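Local atomic coordinates of putative aminopeptidase (Leishmania major, PDB entry 5NTH), a protein that probably removes residues from the amino terminus of peptides, as a manganese-binding metalloaminopeptidase of the M17 family. Residues M416-G421 against Y515-T520; V509-A514 against T524-T529. All blocks are in the same frame, centred on the assembly; numbering follows the deposited sequence.

Interaction 1. Residues M416-G421 against Y515-T520; sequences MATLTG and YPTSNT. With BB2 (actinonin), chain E.
Thr418 and Thr517 have the nearest CA atoms of the two segments, 7.4 Å apart, where residues 416-421 leave a strand through an inverse gamma turn centred on Thr418 and residues 515-518 fold into a type I turn. The two threonines meet methyl to methyl, Thr418 CG2 lying 3.9 Å from Thr517 CG2, with the side chains crossing at about a right angle. In Thr418 the hydroxyl sits between backbone N and carbonyl carbon (chi1 50°), which leaves CG2 to face Thr517 while OG1 hydrogen-bonds Asp321, a manganese ligand; Thr418 is thus a second-shell residue of the metal site. The loop after strand 412-417, in the central sheet of the M17 catalytic domain, lines the active site at the strand's C-terminal end. Two backbone groups of this loop grip actinonin: Leu419 O accepts a nearly straight bond (171°) from hydroxamate N1 of the inhibitor at 2.9 Å, and Gly421 N donates to its O13 at 3.1 Å. Thr420 turns its hydroxyl to Asp512 and to the backbone N of Gln423. Tyr515 presents its ring edge to the same loop, CE1 3.8 Å from Gly421 CA, which lies in the ring plane. Its OH comes within 4.1 Å of C17, an isopropyl methyl of actinonin, and its side chain also packs on Ser485 of a neighbouring subunit.

Interaction 2. Residues V509-A514 against T524-T529; sequences VHVDMA and TGYGVT
Thr524 OG1 is held by two backbone groups: it accepts from Tyr526 N at 3.2 Å in an ST turn, and it hydrogen-bonds the carbonyl of Pro516. The bend so fixed delivers the aromatic ring of Tyr526 to Met513 and Val511, and from there on the contact is mainly apolar. With CG anti to the backbone N (chi1 -174°), the tyrosine stretches from its own loop towards the end of strand 508-512. Met513 answers with the root of its side chain: CB is 3.9 Å from Tyr526 CE1, and CG lies 4.0 Å from Tyr526 CD1, so the CD1-CE1 bond of the ring lies obliquely against two methylene carbons. The methionine then bends at chi2 (68°) and again at chi3 (83°), a folded course that brings its methyl CE to 3.9 Å from Tyr526 O. Val511 CG1 stands off at 4.4 Å from Tyr526 OH. The contact is an example of how a sheet is covered by the chain segment leading into a helix: strand 508-512 runs parallel to strand 412-417 and antiparallel to strand 432-436 in the large mixed sheet of the catalytic domain, and Ala432 touches Val511, Met513 and Tyr526 alike. Immediately after the tyrosine, Gly527 takes the N-cap position of helix 528-536, at a positive phi. Its backbone N is bound by the carboxylate of Asp454, whose same oxygen reaches Thr529 N in a weak bond, while the side chain of Tyr526 also packs against Asp454 and Pro516.

Both contacts are largely buried, and each has one segment on neighbouring strands of one sheet, 412-417 and 508-512, with centres about 8 Å apart; their segments alternate along the chain, and residues 509-514 run straight into 515-520. Van der Waals packing joins the segments in both. Interaction 1 differs in the polar bonds of its loop, whose backbone binds the inhibitor while the Thr418 hydroxyl reaches a manganese ligand; of its touching residues only Tyr515 is partly exposed, near a subunit boundary. Interaction 2 is set deeper, closer to the centre of the chain. Asp512, whose CB points away from residues 524-529, connects them, holding Leu419 N and the Thr420 hydroxyl with its carboxylate, while Met513 also packs on Thr418.

Interaction 1. Residues M416-G421 against Y515-T520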
loop_
_atom_site.group_PDB
_atom_site.type_symbol
_atom_site.label_atom_id
_atom_site.label_comp_id
_atom_site.label_asym_id
_atom_site.label_seq_id
_atom_site.Cartn_x
_atom_site.Cartn_y
_atom_site.Cartn_z
ATOM N N MET A 416 9.512 26.245 -18.832
ATOM C CA MET A 416 9.937 24.871 -19.092
ATOM C C MET A 416 10.342 24.213 -17.814
ATOM O O MET A 416 11.159 24.750 -17.080
ATOM C CB MET A 416 11.082 24.807 -20.101
ATOM C CG MET A 416 11.384 23.401 -20.566
ATOM S SD MET A 416 12.793 23.322 -21.675
ATOM C CE MET A 416 12.104 23.953 -23.189
ATOM N N ALA A 417 9.785 23.025 -17.581
ATOM C CA ALA A 417 9.888 22.370 -16.293
ATOM C C ALA A 417 9.609 20.872 -16.385
ATOM O O ALA A 417 8.750 20.457 -17.159
ATOM C CB ALA A 417 8.912 23.020 -15.357
ATOM N N THR A 418 10.368 20.072 -15.630
ATOM C CA THR A 418 10.047 18.649 -15.377
ATOM C C THR A 418 9.012 18.649 -14.259
ATOM O O THR A 418 9.339 18.523 -13.085
ATOM C CB THR A 418 11.280 17.837 -14.910
ATOM O OG1 THR A 418 11.914 18.526 -13.835
ATOM C CG2 THR A 418 12.301 17.684 -16.015
ATOM N N LEU A 419 7.764 18.853 -14.601
ATOM C CA LEU A 419 6.877 19.333 -13.584
ATOM C C LEU A 419 6.126 18.221 -12.879
ATOM O O LEU A 419 6.082 18.233 -11.657
ATOM C CB LEU A 419 5.929 20.402 -14.121
ATOM C CG LEU A 419 5.359 21.251 -12.978
ATOM C CD1 LEU A 419 6.434 22.012 -12.207
ATOM C CD2 LEU A 419 4.339 22.239 -13.503
ATOM N N THR A 420 5.554 17.283 -13.644
ATOM C CA THR A 420 4.536 16.347 -13.144
ATOM C C THR A 420 4.616 14.983 -13.795
ATOM O O THR A 420 4.963 14.872 -14.968
ATOM C CB THR A 420 3.069 16.861 -13.391
ATOM O OG1 THR A 420 2.764 16.922 -14.799
ATOM C CG2 THR A 420 2.814 18.241 -12.748
ATOM N N GLY A 421 4.220 13.960 -13.049
ATOM C CA GLY A 421 3.965 12.629 -13.599
ATOM C C GLY A 421 2.679 12.522 -14.410
ATOM O O GLY A 421 2.518 11.609 -15.227
ATOM N N TYR A 515 9.069 13.412 -18.404
ATOM C CA TYR A 515 9.552 12.158 -18.999
ATOM C C TYR A 515 10.506 12.306 -20.217
ATOM O O TYR A 515 11.489 11.594 -20.295
ATOM C CB TYR A 515 8.378 11.195 -19.280
ATOM C CG TYR A 515 7.808 10.729 -17.975
ATOM C CD1 TYR A 515 6.910 11.529 -17.253
ATOM C CD2 TYR A 515 8.254 9.557 -17.380
ATOM C CE1 TYR A 515 6.452 11.141 -16.007
ATOM C CE2 TYR A 515 7.790 9.169 -16.127
ATOM C CZ TYR A 515 6.892 9.963 -15.443
ATOM O OH TYR A 515 6.432 9.562 -14.203
ATOM N N PRO A 516 10.249 13.242 -21.146
ATOM C CA PRO A 516 11.171 13.375 -22.311
ATOM C C PRO A 516 12.621 13.820 -21.984
ATOM O O PRO A 516 13.530 13.642 -22.804
ATOM C CB PRO A 516 10.475 14.414 -23.198
ATOM C CG PRO A 516 9.076 14.513 -22.696
ATOM C CD PRO A 516 9.096 14.149 -21.247
ATOM N N THR A 517 12.816 14.360 -20.782
ATOM C CA THR A 517 14.092 14.854 -20.346
ATOM C C THR A 517 15.124 13.751 -20.126
ATOM O O THR A 517 16.296 14.043 -19.993
ATOM C CB THR A 517 13.947 15.627 -19.022
ATOM O OG1 THR A 517 14.935 16.643 -18.938
ATOM C CG2 THR A 517 14.097 14.700 -17.772
ATOM N N SER A 518 14.679 12.511 -20.004
ATOM C CA SER A 518 15.578 11.399 -19.786
ATOM C C SER A 518 15.013 10.120 -20.309
ATOM O O SER A 518 13.826 9.987 -20.511
ATOM C CB SER A 518 15.910 11.190 -18.301
ATOM O OG SER A 518 14.945 10.383 -17.643
ATOM N N ASN A 519 15.914 9.177 -20.517
ATOM C CA ASN A 519 15.578 7.838 -20.916
ATOM C C ASN A 519 16.568 6.839 -20.257
ATOM O O ASN A 519 17.282 7.200 -19.323
ATOM C CB ASN A 519 15.588 7.784 -22.433
ATOM C CG ASN A 519 16.974 7.997 -23.023
ATOM O OD1 ASN A 519 17.998 7.587 -22.464
ATOM N ND2 ASN A 519 17.010 8.624 -24.155
ATOM N N THR A 520 16.627 5.605 -20.753
ATOM C CA THR A 520 17.471 4.567 -20.142
ATOM C C THR A 520 18.900 5.038 -19.911
ATOM O O THR A 520 19.476 4.865 -18.845
ATOM C CB THR A 520 17.553 3.317 -21.027
ATOM O OG1 THR A 520 16.232 2.804 -21.262
ATOM C CG2 THR A 520 18.464 2.223 -20.361
HETATM C C5 BB2 E . 5.864 15.363 -9.530
HETATM C C3 BB2 E . 6.834 16.200 -8.752
HETATM O O4 BB2 E . 7.293 15.722 -7.753
HETATM N N1 BB2 E . 7.210 17.401 -9.172
HETATM O O2 BB2 E . 8.159 18.132 -8.423
HETATM C C6 BB2 E . 4.607 15.139 -8.699
HETATM C C12 BB2 E . 3.965 13.876 -9.178
HETATM O O13 BB2 E . 3.211 13.946 -10.109
HETATM C C7 BB2 E . 3.683 16.356 -8.837
HETATM C C8 BB2 E . 2.343 16.211 -8.122
HETATM C C9 BB2 E . 2.497 16.205 -6.608
HETATM C C10 BB2 E . 1.828 14.991 -5.987
HETATM C C11 BB2 E . 0.316 15.128 -6.004
HETATM N N14 BB2 E . 4.261 12.727 -8.586
HETATM C C15 BB2 E . 3.688 11.468 -9.050
HETATM C C16 BB2 E . 4.709 10.308 -8.968
HETATM C C18 BB2 E . 4.107 8.933 -8.638
HETATM C C17 BB2 E . 5.527 10.222 -10.272
HETATM C C19 BB2 E . 2.358 11.252 -8.368
HETATM O O20 BB2 E . 1.377 11.511 -9.034
HETATM N N21 BB2 E . 2.242 10.802 -7.098
HETATM C C22 BB2 E . 1.038 10.076 -6.672
HETATM C C23 BB2 E . 3.169 10.891 -5.959
HETATM C C24 BB2 E . 2.754 9.813 -4.958
HETATM C C25 BB2 E . 1.465 9.205 -5.479
HETATM C C26 BB2 E . 0.004 11.130 -6.245
HETATM O O27 BB2 E . -0.461 11.906 -7.359
#

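Interaction 2. Residues V509-A514 against T524-T529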
loop_
_atom_site.group_PDB
_atom_site.type_symbol
_atom_site.label_atom_id
_atom_site.label_comp_id
_atom_site.label_asym_id
_atom_site.label_seq_id
_atom_site.Cartn_x
_atom_site.Cartn_y
_atom_site.Cartn_z
ATOM N N VAL A 509 3.562 30.129 -22.564
ATOM C CA VAL A 509 3.713 28.769 -23.107
ATOM C C VAL A 509 4.481 27.953 -22.126
ATOM O O VAL A 509 5.675 28.170 -21.941
ATOM C CB VAL A 509 4.502 28.725 -24.423
ATOM C CG1 VAL A 509 4.524 27.323 -25.012
ATOM C CG2 VAL A 509 3.876 29.677 -25.418
ATOM N N HIS A 510 3.775 27.000 -21.529
ATOM C CA HIS A 510 4.314 26.141 -20.495
ATOM C C HIS A 510 4.616 24.789 -21.061
ATOM O O HIS A 510 3.712 24.140 -21.563
ATOM C CB HIS A 510 3.296 26.006 -19.407
ATOM C CG HIS A 510 3.687 25.069 -18.311
ATOM N ND1 HIS A 510 4.469 25.454 -17.247
ATOM C CD2 HIS A 510 3.348 23.785 -18.081
ATOM C CE1 HIS A 510 4.621 24.438 -16.423
ATOM N NE2 HIS A 510 3.940 23.416 -16.901
ATOM N N VAL A 511 5.882 24.376 -20.978
ATOM C CA VAL A 511 6.296 23.069 -21.477
ATOM C C VAL A 511 6.667 22.138 -20.331
ATOM O O VAL A 511 7.652 22.336 -19.616
ATOM C CB VAL A 511 7.464 23.162 -22.468
ATOM C CG1 VAL A 511 7.728 21.796 -23.086
ATOM C CG2 VAL A 511 7.154 24.158 -23.560
ATOM N N ASP A 512 5.855 21.107 -20.168
ATOM C CA ASP A 512 6.059 20.120 -19.114
ATOM C C ASP A 512 6.786 18.911 -19.667
ATOM O O ASP A 512 6.190 18.073 -20.289
ATOM C CB ASP A 512 4.710 19.704 -18.514
ATOM C CG ASP A 512 4.848 18.851 -17.275
ATOM O OD1 ASP A 512 5.978 18.544 -16.832
ATOM O OD2 ASP A 512 3.790 18.497 -16.738
ATOM N N MET A 513 8.067 18.810 -19.383
ATOM C CA MET A 513 8.891 17.798 -20.029
ATOM C C MET A 513 9.502 16.851 -19.011
ATOM O O MET A 513 10.661 16.531 -19.071
ATOM C CB MET A 513 9.944 18.434 -20.962
ATOM C CG MET A 513 10.430 19.830 -20.636
ATOM S SD MET A 513 11.388 19.884 -19.142
ATOM C CE MET A 513 12.966 19.388 -19.847
ATOM N N ALA A 514 8.688 16.356 -18.102
ATOM C CA ALA A 514 9.201 15.482 -17.053
ATOM C C ALA A 514 9.809 14.153 -17.580
ATOM O O ALA A 514 10.940 13.837 -17.246
ATOM C CB ALA A 514 8.119 15.218 -16.028
ATOM N N THR A 524 18.443 13.525 -21.996
ATOM C CA THR A 524 18.264 13.632 -23.438
ATOM C C THR A 524 18.675 14.963 -24.029
ATOM O O THR A 524 18.841 15.062 -25.234
ATOM C CB THR A 524 16.813 13.361 -23.878
ATOM O OG1 THR A 524 15.931 14.340 -23.321
ATOM C CG2 THR A 524 16.393 11.967 -23.455
ATOM N N GLY A 525 18.825 15.984 -23.200
ATOM C CA GLY A 525 19.059 17.347 -23.682
ATOM C C GLY A 525 17.789 18.056 -24.154
ATOM O O GLY A 525 17.855 19.188 -24.655
ATOM N N TYR A 526 16.632 17.402 -23.995
ATOM C CA TYR A 526 15.362 17.951 -24.436
ATOM C C TYR A 526 15.190 19.390 -24.003
ATOM O O TYR A 526 15.445 19.719 -22.852
ATOM C CB TYR A 526 14.209 17.167 -23.862
ATOM C CG TYR A 526 12.874 17.593 -24.398
ATOM C CD1 TYR A 526 12.310 18.845 -24.076
ATOM C CD2 TYR A 526 12.160 16.762 -25.224
ATOM C CE1 TYR A 526 11.078 19.237 -24.574
ATOM C CE2 TYR A 526 10.921 17.146 -25.704
ATOM C CZ TYR A 526 10.390 18.379 -25.369
ATOM O OH TYR A 526 9.187 18.731 -25.904
ATOM N N GLY A 527 14.714 20.215 -24.937
ATOM C CA GLY A 527 14.387 21.592 -24.684
ATOM C C GLY A 527 15.247 22.531 -25.484
ATOM O O GLY A 527 14.773 23.567 -25.926
ATOM N N VAL A 528 16.512 22.175 -25.652
ATOM C CA VAL A 528 17.513 23.039 -26.259
ATOM C C VAL A 528 17.179 23.355 -27.709
ATOM O O VAL A 528 17.339 24.493 -28.164
ATOM C CB VAL A 528 18.890 22.355 -26.259
ATOM C CG1 VAL A 528 19.894 23.175 -27.056
ATOM C CG2 VAL A 528 19.394 22.153 -24.832
ATOM N N THR A 529 16.749 22.325 -28.429
ATOM C CA THR A 529 16.480 22.421 -29.855
ATOM C C THR A 529 15.015 22.767 -30.123
ATOM O O THR A 529 14.670 23.235 -31.232
ATOM C CB THR A 529 16.866 21.110 -30.581
ATOM O OG1 THR A 529 18.183 20.703 -30.188
ATOM C CG2 THR A 529 16.894 21.295 -32.083
#